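Long-range contacts in tubulin-like protein CetZ2 (Haloferax volcanii, PDB 4B45), which binds GTP, probably hydrolyses it, and helps control cell shape as an archaeal relative of tubulin and FtsZ: residues I214-S219 / L313-G318; R188-L193 / A223-A228; A242-T247 / E283-W288. All blocks are in the same frame, centred on the assembly; numbering follows the deposited sequence.

Interaction 1: residues I214-S219 / L313-G318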
loop_
_atom_site.group_PDB
_atom_site.type_symbol
_atom_site.label_atom_id
_atom_site.label_comp_id
_atom_site.label_asym_id
_atom_site.label_seq_id
_atom_site.Cartn_x
_atom_site.Cartn_y
_atom_site.Cartn_z
ATOM N N ILE A 214 -13.421 -2.458 -0.702
ATOM C CA ILE A 214 -13.975 -1.112 -0.647
ATOM C C ILE A 214 -14.678 -0.831 0.676
ATOM O O ILE A 214 -14.498 0.227 1.280
ATOM C CB ILE A 214 -14.948 -0.869 -1.810
ATOM C CG1 ILE A 214 -14.200 -1.025 -3.136
ATOM C CG2 ILE A 214 -15.605 0.515 -1.687
ATOM C CD1 ILE A 214 -14.951 -0.526 -4.351
ATOM N N ASN A 215 -15.474 -1.783 1.139
ATOM C CA ASN A 215 -16.184 -1.601 2.397
ATOM C C ASN A 215 -15.282 -1.673 3.635
ATOM O O ASN A 215 -15.577 -1.075 4.674
ATOM C CB ASN A 215 -17.370 -2.561 2.471
ATOM C CG ASN A 215 -18.444 -2.197 1.469
ATOM O OD1 ASN A 215 -18.354 -1.148 0.815
ATOM N ND2 ASN A 215 -19.465 -3.041 1.340
ATOM N N THR A 216 -14.172 -2.382 3.516
ATOM C CA THR A 216 -13.173 -2.387 4.576
ATOM C C THR A 216 -12.499 -1.015 4.718
ATOM O O THR A 216 -12.310 -0.511 5.831
ATOM C CB THR A 216 -12.114 -3.492 4.340
ATOM O OG1 THR A 216 -12.765 -4.774 4.305
ATOM C CG2 THR A 216 -11.075 -3.497 5.451
ATOM N N LEU A 217 -12.152 -0.406 3.586
ATOM C CA LEU A 217 -11.475 0.891 3.582
ATOM C C LEU A 217 -12.427 2.081 3.716
ATOM O O LEU A 217 -11.982 3.216 3.905
ATOM C CB LEU A 217 -10.651 1.040 2.305
ATOM C CG LEU A 217 -9.515 0.023 2.233
ATOM C CD1 LEU A 217 -8.830 0.049 0.890
ATOM C CD2 LEU A 217 -8.526 0.282 3.385
ATOM N N ARG A 218 -13.731 1.805 3.639
ATOM C CA ARG A 218 -14.763 2.837 3.581
ATOM C C ARG A 218 -14.772 3.771 4.791
ATOM O O ARG A 218 -15.139 4.942 4.681
ATOM C CB ARG A 218 -16.133 2.175 3.417
ATOM C CG ARG A 218 -17.231 3.102 2.926
ATOM C CD ARG A 218 -18.431 2.302 2.413
ATOM N NE ARG A 218 -19.037 1.469 3.449
ATOM C CZ ARG A 218 -19.980 0.556 3.215
ATOM N NH1 ARG A 218 -20.414 0.356 1.977
ATOM N NH2 ARG A 218 -20.490 -0.161 4.212
ATOM N N SER A 219 -14.371 3.246 5.941
ATOM C CA SER A 219 -14.316 4.026 7.169
ATOM C C SER A 219 -13.316 5.192 7.101
ATOM O O SER A 219 -13.474 6.201 7.795
ATOM C CB SER A 219 -13.968 3.105 8.337
ATOM O OG SER A 219 -13.075 2.086 7.918
ATOM N N LEU A 313 -3.972 -12.934 4.311
ATOM C CA LEU A 313 -3.736 -11.574 3.896
ATOM C C LEU A 313 -4.831 -10.804 4.595
ATOM O O LEU A 313 -6.013 -11.025 4.322
ATOM C CB LEU A 313 -3.889 -11.485 2.389
ATOM C CG LEU A 313 -3.584 -10.187 1.660
ATOM C CD1 LEU A 313 -2.074 -9.924 1.659
ATOM C CD2 LEU A 313 -4.122 -10.290 0.238
ATOM N N VAL A 314 -4.452 -9.953 5.541
ATOM C CA VAL A 314 -5.438 -9.225 6.338
ATOM C C VAL A 314 -5.337 -7.714 6.181
ATOM O O VAL A 314 -4.354 -7.114 6.599
ATOM C CB VAL A 314 -5.299 -9.549 7.824
ATOM C CG1 VAL A 314 -6.309 -8.753 8.619
ATOM C CG2 VAL A 314 -5.503 -11.055 8.058
ATOM N N LEU A 315 -6.371 -7.110 5.598
ATOM C CA LEU A 315 -6.466 -5.662 5.458
ATOM C C LEU A 315 -7.169 -5.106 6.681
ATOM O O LEU A 315 -8.234 -5.590 7.057
ATOM C CB LEU A 315 -7.260 -5.296 4.192
ATOM C CG LEU A 315 -7.518 -3.799 3.958
ATOM C CD1 LEU A 315 -6.200 -3.022 3.775
ATOM C CD2 LEU A 315 -8.481 -3.551 2.778
ATOM N N LEU A 316 -6.559 -4.112 7.320
ATOM C CA LEU A 316 -7.160 -3.469 8.481
ATOM C C LEU A 316 -7.460 -2.020 8.157
ATOM O O LEU A 316 -6.552 -1.249 7.844
ATOM C CB LEU A 316 -6.210 -3.543 9.672
ATOM C CG LEU A 316 -5.771 -4.960 10.048
ATOM C CD1 LEU A 316 -4.366 -4.966 10.585
ATOM C CD2 LEU A 316 -6.730 -5.542 11.071
ATOM N N GLY A 317 -8.727 -1.639 8.246
ATOM C CA GLY A 317 -9.116 -0.284 7.901
ATOM C C GLY A 317 -9.442 0.499 9.150
ATOM O O GLY A 317 -9.909 -0.072 10.135
ATOM N N GLY A 318 -9.180 1.803 9.127
ATOM C CA GLY A 318 -9.443 2.649 10.285
ATOM C C GLY A 318 -8.603 2.269 11.488
ATOM O O GLY A 318 -9.122 2.066 12.583
#

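Interaction 2: residues R188-L193 / A223-A228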
loop_
_atom_site.group_PDB
_atom_site.type_symbol
_atom_site.label_atom_id
_atom_site.label_comp_id
_atom_site.label_asym_id
_atom_site.label_seq_id
_atom_site.Cartn_x
_atom_site.Cartn_y
_atom_site.Cartn_z
ATOM N N ARG A 188 3.877 -7.572 -3.549
ATOM C CA ARG A 188 3.251 -8.888 -3.399
ATOM C C ARG A 188 1.985 -8.822 -2.550
ATOM O O ARG A 188 0.946 -9.346 -2.938
ATOM C CB ARG A 188 4.224 -9.893 -2.781
ATOM C CG ARG A 188 3.543 -11.150 -2.269
ATOM C CD ARG A 188 4.285 -11.734 -1.068
ATOM N NE ARG A 188 5.293 -12.715 -1.459
ATOM C CZ ARG A 188 6.258 -13.161 -0.659
ATOM N NH1 ARG A 188 6.364 -12.712 0.585
ATOM N NH2 ARG A 188 7.128 -14.053 -1.109
ATOM N N ARG A 189 2.086 -8.172 -1.392
ATOM C CA ARG A 189 0.944 -7.932 -0.510
ATOM C C ARG A 189 -0.222 -7.208 -1.171
ATOM O O ARG A 189 -1.365 -7.656 -1.095
ATOM C CB ARG A 189 1.375 -7.106 0.702
ATOM C CG ARG A 189 2.018 -7.909 1.788
ATOM C CD ARG A 189 2.907 -7.028 2.619
ATOM N NE ARG A 189 3.553 -7.736 3.725
ATOM C CZ ARG A 189 4.497 -8.662 3.572
ATOM N NH1 ARG A 189 4.902 -9.026 2.354
ATOM N NH2 ARG A 189 5.030 -9.237 4.640
ATOM N N VAL A 190 0.064 -6.056 -1.767
ATOM C CA VAL A 190 -0.976 -5.240 -2.386
ATOM C C VAL A 190 -1.512 -5.919 -3.636
ATOM O O VAL A 190 -2.727 -5.999 -3.834
ATOM C CB VAL A 190 -0.463 -3.825 -2.699
ATOM C CG1 VAL A 190 -1.517 -3.018 -3.467
ATOM C CG2 VAL A 190 -0.079 -3.113 -1.404
ATOM N N GLY A 191 -0.602 -6.436 -4.460
ATOM C CA GLY A 191 -0.975 -7.148 -5.671
ATOM C C GLY A 191 -1.948 -8.292 -5.417
ATOM O O GLY A 191 -2.918 -8.459 -6.162
ATOM N N LEU A 192 -1.693 -9.081 -4.368
ATOM C CA LEU A 192 -2.549 -10.209 -4.037
ATOM C C LEU A 192 -3.902 -9.694 -3.584
ATOM O O LEU A 192 -4.932 -10.278 -3.900
ATOM C CB LEU A 192 -1.926 -11.073 -2.926
ATOM C CG LEU A 192 -0.757 -11.958 -3.347
ATOM C CD1 LEU A 192 -0.155 -12.678 -2.138
ATOM C CD2 LEU A 192 -1.153 -12.945 -4.435
ATOM N N LEU A 193 -3.895 -8.599 -2.831
ATOM C CA LEU A 193 -5.144 -7.991 -2.391
ATOM C C LEU A 193 -5.971 -7.541 -3.592
ATOM O O LEU A 193 -7.183 -7.759 -3.645
ATOM C CB LEU A 193 -4.858 -6.809 -1.479
ATOM C CG LEU A 193 -6.080 -5.998 -1.064
ATOM C CD1 LEU A 193 -6.832 -6.757 -0.009
ATOM C CD2 LEU A 193 -5.682 -4.610 -0.562
ATOM N N ALA A 223 -4.863 2.780 7.057
ATOM C CA ALA A 223 -5.045 1.345 6.913
ATOM C C ALA A 223 -3.710 0.607 6.927
ATOM O O ALA A 223 -2.642 1.204 6.674
ATOM C CB ALA A 223 -5.845 1.020 5.654
ATOM N N ALA A 224 -3.769 -0.685 7.250
ATOM C CA ALA A 224 -2.575 -1.520 7.236
ATOM C C ALA A 224 -2.870 -2.832 6.544
ATOM O O ALA A 224 -4.024 -3.275 6.475
ATOM C CB ALA A 224 -2.048 -1.753 8.647
ATOM N N LEU A 225 -1.831 -3.458 6.012
ATOM C CA LEU A 225 -2.035 -4.694 5.278
ATOM C C LEU A 225 -1.097 -5.758 5.794
ATOM O O LEU A 225 0.108 -5.625 5.666
ATOM C CB LEU A 225 -1.834 -4.488 3.776
ATOM C CG LEU A 225 -2.160 -5.731 2.929
ATOM C CD1 LEU A 225 -3.582 -6.263 3.235
ATOM C CD2 LEU A 225 -1.994 -5.487 1.419
ATOM N N GLY A 226 -1.657 -6.809 6.385
ATOM C CA GLY A 226 -0.853 -7.859 6.969
ATOM C C GLY A 226 -0.693 -9.059 6.057
ATOM O O GLY A 226 -1.608 -9.415 5.307
ATOM N N TYR A 227 0.469 -9.699 6.134
ATOM C CA TYR A 227 0.716 -10.908 5.361
ATOM C C TYR A 227 1.600 -11.913 6.113
ATOM O O TYR A 227 2.582 -11.534 6.769
ATOM C CB TYR A 227 1.330 -10.549 4.010
ATOM C CG TYR A 227 1.700 -11.738 3.153
ATOM C CD1 TYR A 227 0.751 -12.375 2.377
ATOM C CD2 TYR A 227 3.009 -12.217 3.121
ATOM C CE1 TYR A 227 1.087 -13.467 1.589
ATOM C CE2 TYR A 227 3.355 -13.307 2.344
ATOM C CZ TYR A 227 2.387 -13.930 1.583
ATOM O OH TYR A 227 2.726 -15.007 0.796
ATOM N N ALA A 228 1.224 -13.189 6.040
ATOM C CA ALA A 228 2.084 -14.283 6.505
ATOM C C ALA A 228 1.706 -15.582 5.805
ATOM O O ALA A 228 0.547 -15.768 5.420
ATOM C CB ALA A 228 2.006 -14.449 8.024
#

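Interaction 3: residues A242-T247 / E283-W288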
loop_
_atom_site.group_PDB
_atom_site.type_symbol
_atom_site.label_atom_id
_atom_site.label_comp_id
_atom_site.label_asym_id
_atom_site.label_seq_id
_atom_site.Cartn_x
_atom_site.Cartn_y
_atom_site.Cartn_z
ATOM N N ALA A 242 -2.011 -24.024 10.885
ATOM C CA ALA A 242 -1.395 -23.128 9.907
ATOM C C ALA A 242 -2.251 -21.881 9.611
ATOM O O ALA A 242 -1.725 -20.773 9.558
ATOM C CB ALA A 242 -1.089 -23.881 8.612
ATOM N N VAL A 243 -3.560 -22.068 9.425
ATOM C CA VAL A 243 -4.470 -20.949 9.171
ATOM C C VAL A 243 -4.565 -20.007 10.369
ATOM O O VAL A 243 -4.556 -18.772 10.201
ATOM C CB VAL A 243 -5.902 -21.440 8.767
ATOM C CG1 VAL A 243 -6.872 -20.259 8.591
ATOM C CG2 VAL A 243 -5.841 -22.236 7.484
ATOM N N MET A 244 -4.657 -20.581 11.571
ATOM C CA MET A 244 -4.685 -19.795 12.808
ATOM C C MET A 244 -3.419 -18.960 12.963
ATOM O O MET A 244 -3.462 -17.783 13.329
ATOM C CB MET A 244 -4.781 -20.694 14.046
ATOM C CG MET A 244 -6.056 -21.511 14.172
ATOM S SD MET A 244 -7.510 -20.477 13.947
ATOM C CE MET A 244 -7.605 -19.566 15.491
ATOM N N SER A 245 -2.280 -19.583 12.717
ATOM C CA SER A 245 -1.032 -18.944 13.064
ATOM C C SER A 245 -0.634 -17.921 12.001
ATOM O O SER A 245 -0.198 -16.826 12.355
ATOM C CB SER A 245 0.066 -19.978 13.295
ATOM O OG SER A 245 0.759 -20.241 12.094
ATOM N N THR A 246 -0.783 -18.253 10.716
ATOM C CA THR A 246 -0.561 -17.232 9.677
ATOM C C THR A 246 -1.445 -16.004 9.896
ATOM O O THR A 246 -1.002 -14.867 9.711
ATOM C CB THR A 246 -0.765 -17.749 8.223
ATOM O OG1 THR A 246 -2.138 -18.137 8.013
ATOM C CG2 THR A 246 0.179 -18.915 7.934
ATOM N N THR A 247 -2.693 -16.236 10.293
ATOM C CA THR A 247 -3.629 -15.135 10.529
ATOM C C THR A 247 -3.168 -14.293 11.707
ATOM O O THR A 247 -3.138 -13.067 11.602
ATOM C CB THR A 247 -5.071 -15.631 10.752
ATOM O OG1 THR A 247 -5.459 -16.461 9.659
ATOM C CG2 THR A 247 -6.039 -14.471 10.836
ATOM N N GLU A 283 -12.934 -20.392 9.811
ATOM C CA GLU A 283 -13.971 -19.880 10.696
ATOM C C GLU A 283 -13.353 -19.363 11.982
ATOM O O GLU A 283 -13.584 -18.219 12.377
ATOM C CB GLU A 283 -15.029 -20.959 10.992
ATOM C CG GLU A 283 -15.898 -21.306 9.786
ATOM C CD GLU A 283 -16.969 -22.366 10.085
ATOM O OE1 GLU A 283 -16.757 -23.211 10.984
ATOM O OE2 GLU A 283 -18.025 -22.355 9.412
ATOM N N ARG A 284 -12.555 -20.204 12.630
ATOM C CA ARG A 284 -11.850 -19.800 13.845
ATOM C C ARG A 284 -10.873 -18.650 13.622
ATOM O O ARG A 284 -10.739 -17.777 14.490
ATOM C CB ARG A 284 -11.137 -20.998 14.475
ATOM C CG ARG A 284 -12.127 -22.054 14.976
ATOM C CD ARG A 284 -12.970 -21.510 16.127
ATOM N NE ARG A 284 -14.198 -22.280 16.308
ATOM C CZ ARG A 284 -14.273 -23.419 16.989
ATOM N NH1 ARG A 284 -13.189 -23.937 17.545
ATOM N NH2 ARG A 284 -15.434 -24.050 17.103
ATOM N N ALA A 285 -10.201 -18.612 12.469
ATOM C CA ALA A 285 -9.243 -17.510 12.220
ATOM C C ALA A 285 -9.934 -16.150 12.112
ATOM O O ALA A 285 -9.462 -15.156 12.660
ATOM C CB ALA A 285 -8.389 -17.772 10.986
ATOM N N ARG A 286 -11.064 -16.118 11.418
ATOM C CA ARG A 286 -11.844 -14.898 11.295
ATOM C C ARG A 286 -12.373 -14.476 12.653
ATOM O O ARG A 286 -12.378 -13.295 12.983
ATOM C CB ARG A 286 -13.025 -15.116 10.349
ATOM C CG ARG A 286 -12.622 -15.453 8.932
ATOM C CD ARG A 286 -13.861 -15.739 8.110
ATOM N NE ARG A 286 -13.545 -16.061 6.722
ATOM C CZ ARG A 286 -14.440 -16.519 5.856
ATOM N NH1 ARG A 286 -15.690 -16.704 6.252
ATOM N NH2 ARG A 286 -14.089 -16.803 4.609
ATOM N N ARG A 287 -12.850 -15.445 13.433
ATOM C CA ARG A 287 -13.412 -15.140 14.741
ATOM C C ARG A 287 -12.325 -14.556 15.637
ATOM O O ARG A 287 -12.555 -13.585 16.365
ATOM C CB ARG A 287 -14.038 -16.392 15.374
ATOM C CG ARG A 287 -14.447 -16.216 16.825
ATOM C CD ARG A 287 -15.331 -17.373 17.281
ATOM N NE ARG A 287 -15.303 -17.579 18.728
ATOM C CZ ARG A 287 -14.605 -18.536 19.339
ATOM N NH1 ARG A 287 -13.872 -19.389 18.633
ATOM N NH2 ARG A 287 -14.640 -18.641 20.662
ATOM N N TRP A 288 -11.137 -15.156 15.579
ATOM C CA TRP A 288 -9.983 -14.603 16.283
ATOM C C TRP A 288 -9.670 -13.141 15.905
ATOM O O TRP A 288 -9.368 -12.326 16.781
ATOM C CB TRP A 288 -8.728 -15.458 16.076
ATOM C CG TRP A 288 -7.578 -14.888 16.852
ATOM C CD1 TRP A 288 -7.274 -15.127 18.156
ATOM C CD2 TRP A 288 -6.617 -13.940 16.383
ATOM N NE1 TRP A 288 -6.173 -14.394 18.529
ATOM C CE2 TRP A 288 -5.746 -13.661 17.458
ATOM C CE3 TRP A 288 -6.397 -13.307 15.154
ATOM C CZ2 TRP A 288 -4.669 -12.775 17.347
ATOM C CZ3 TRP A 288 -5.327 -12.426 15.041
ATOM C CH2 TRP A 288 -4.478 -12.169 16.133
#

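Interaction 1: residues I214-S219 / L313-G318
Leu315, on strand 309-319, fills the angle between Thr216 and Leu217 on helix 210-217. Its CB directs the side chain at the helix. CG stands anti to the backbone N (chi1 176°) and meets the methyl of Thr216, with Leu315 CG 3.9 Å from Thr216 CG2. The two methyls beyond it divide the work. CD1 reaches only one nearby helix atom, Leu217 CD2, with Leu315 CD1 4.1 Å from it. CD2 meets more. It touches both helix residues, with Leu315 CD2 3.7 Å from Thr216 CG2 and 3.8 Å from Leu217 CG. The side chains of Thr216 and Leu315 slide past each other in opposite directions, whereas Leu217 and Leu315 cross at about a right angle.

Thr216 keeps its polar side out of this packing. Its OG1 hydrogen-bonds to Glu212 O one turn back, which leaves CG2 to face the strand.

Further along, the backbones come close. Gly317 CA lies 3.8 Å from Thr216 O, and a beta carbon on Gly317 would run into that oxygen. Ser219 adds a looser polar edge, its OG 4.1 Å from Gly318 N without a hydrogen bond. Gly318 has a positive phi (64°), which favours glycine, where the chain turns a corner.

Leu315 also touches Leu225 of the neighbouring strand, and Val314 turns to the opposite face, against helix 240-252. The arrangement is a short helix packed on one face of a mixed sheet, as in the C-terminal domain of the tubulin/FtsZ fold.

Interaction 2: residues R188-L193 / A223-A228
Tyr227 holds CG anti to its backbone N (chi1 177°), which places CG on the side of the helix, and the ring beyond it meets Arg188 and Arg189. Arg188 has its CG anti to the backbone N as well, and its chain then bends at chi2 and chi3. CD comes over the face of the ring in a CH-pi contact. Arg188 CD is 4.2 Å from the centroid of the Tyr227 ring, 28° off the ring normal. The guanidinium carries on past the rim, with Arg188 NH1 3.5 Å from Tyr227 CE2. Its plane is turned 35° from the ring plane.

Arg189 takes the other end of the tyrosine. Its chain runs extended from CG to NE beside the base of the ring. Arg189 CG is 3.5 Å from Tyr227 CB, and this same CB lies over one face of the Arg189 guanidinium. NH1 hydrogen-bonds to Ala185 O, one turn back on the same helix. Leu192 CD1 adds an oblique contact, 4.0 Å from Tyr227 CE1.

Leu225, two residues earlier on the strand, fits under the helix backbone. Its CD2 sits 3.4 Å from Arg189 O, a carbonyl that already accepts from Leu193 N. Val190 and Leu193 flank this methyl, with Val190 CG2 4.2 Å from Leu225 CD2.

Helix 175-196 corresponds to the central helix of the tubulin/FtsZ fold, and its segment 188-193 runs at nearly a right angle to strand segment 223-228. No hydrogen bond joins the two segments. Methylenes and guanidinium groups pack on the tyrosine without a directed bond, and the guanidinium charges may polarise the ring. The bond to Ala185 O would limit the turning of the Arg189 guanidinium against Tyr227.

Interaction 3: residues A242-T247 / E283-W288
Val243 opens the contact by setting CG1 against Ala285, 3.8 Å from Ala285 CB. Met244 comes next and bends at chi2, which lays its sulfur on the facing helix. Met244 SD is 3.6 Å from Ala285 N and also touches Arg284 CB. A second bend, at chi3, turns the methyl toward the backbone, with Met244 CE 3.7 Å from Arg284 O. Thr247, one turn after Val243, also packs against Ala285. Thr247 OG1 lies 3.5 Å from Ala285 CB, while Thr247 CG2 is 3.9 Å from Ala285 O. The hydroxyl hydrogen-bonds to Val243 O and also bonds Ser312 OG. An alanine at Thr247 would probably leave Ser312 OG without this partner and open a gap beside Ala285. Thr247 O meets the Trp288 ring obliquely.

The small Ala285 fits the close approach of the helices. The axes of the two segments pass 8.8 Å apart at 25°, running in nearly the same direction. Val243 and Thr247 rest beneath on Ile270 of strand 263-272, and Trp288 extends the helix pairing to Arg248, Val251 and Leu252.

How the interactions relate
From the N terminus, the chain leaves 188-193 and soon enters 214-219, where interaction 1 opens. It then reaches 223-228, which closes interaction 2. Interactions 1 and 2 therefore cross. The whole of interaction 3 follows, from 242-247 to 283-288, nested inside the long loop that 313-318 finally closes. Interactions 1 and 2 meet in the sheet, where strands 222-231 and 309-319 are antiparallel neighbours with probable hydrogen bonds from Gly226 N to Val314 O and from Leu316 N to Ala224 O. Their helices lie on one face. Helix 240-252 packs on the other, and Ala228 CB touches Thr246 O there, linking interaction 3 to interaction 2.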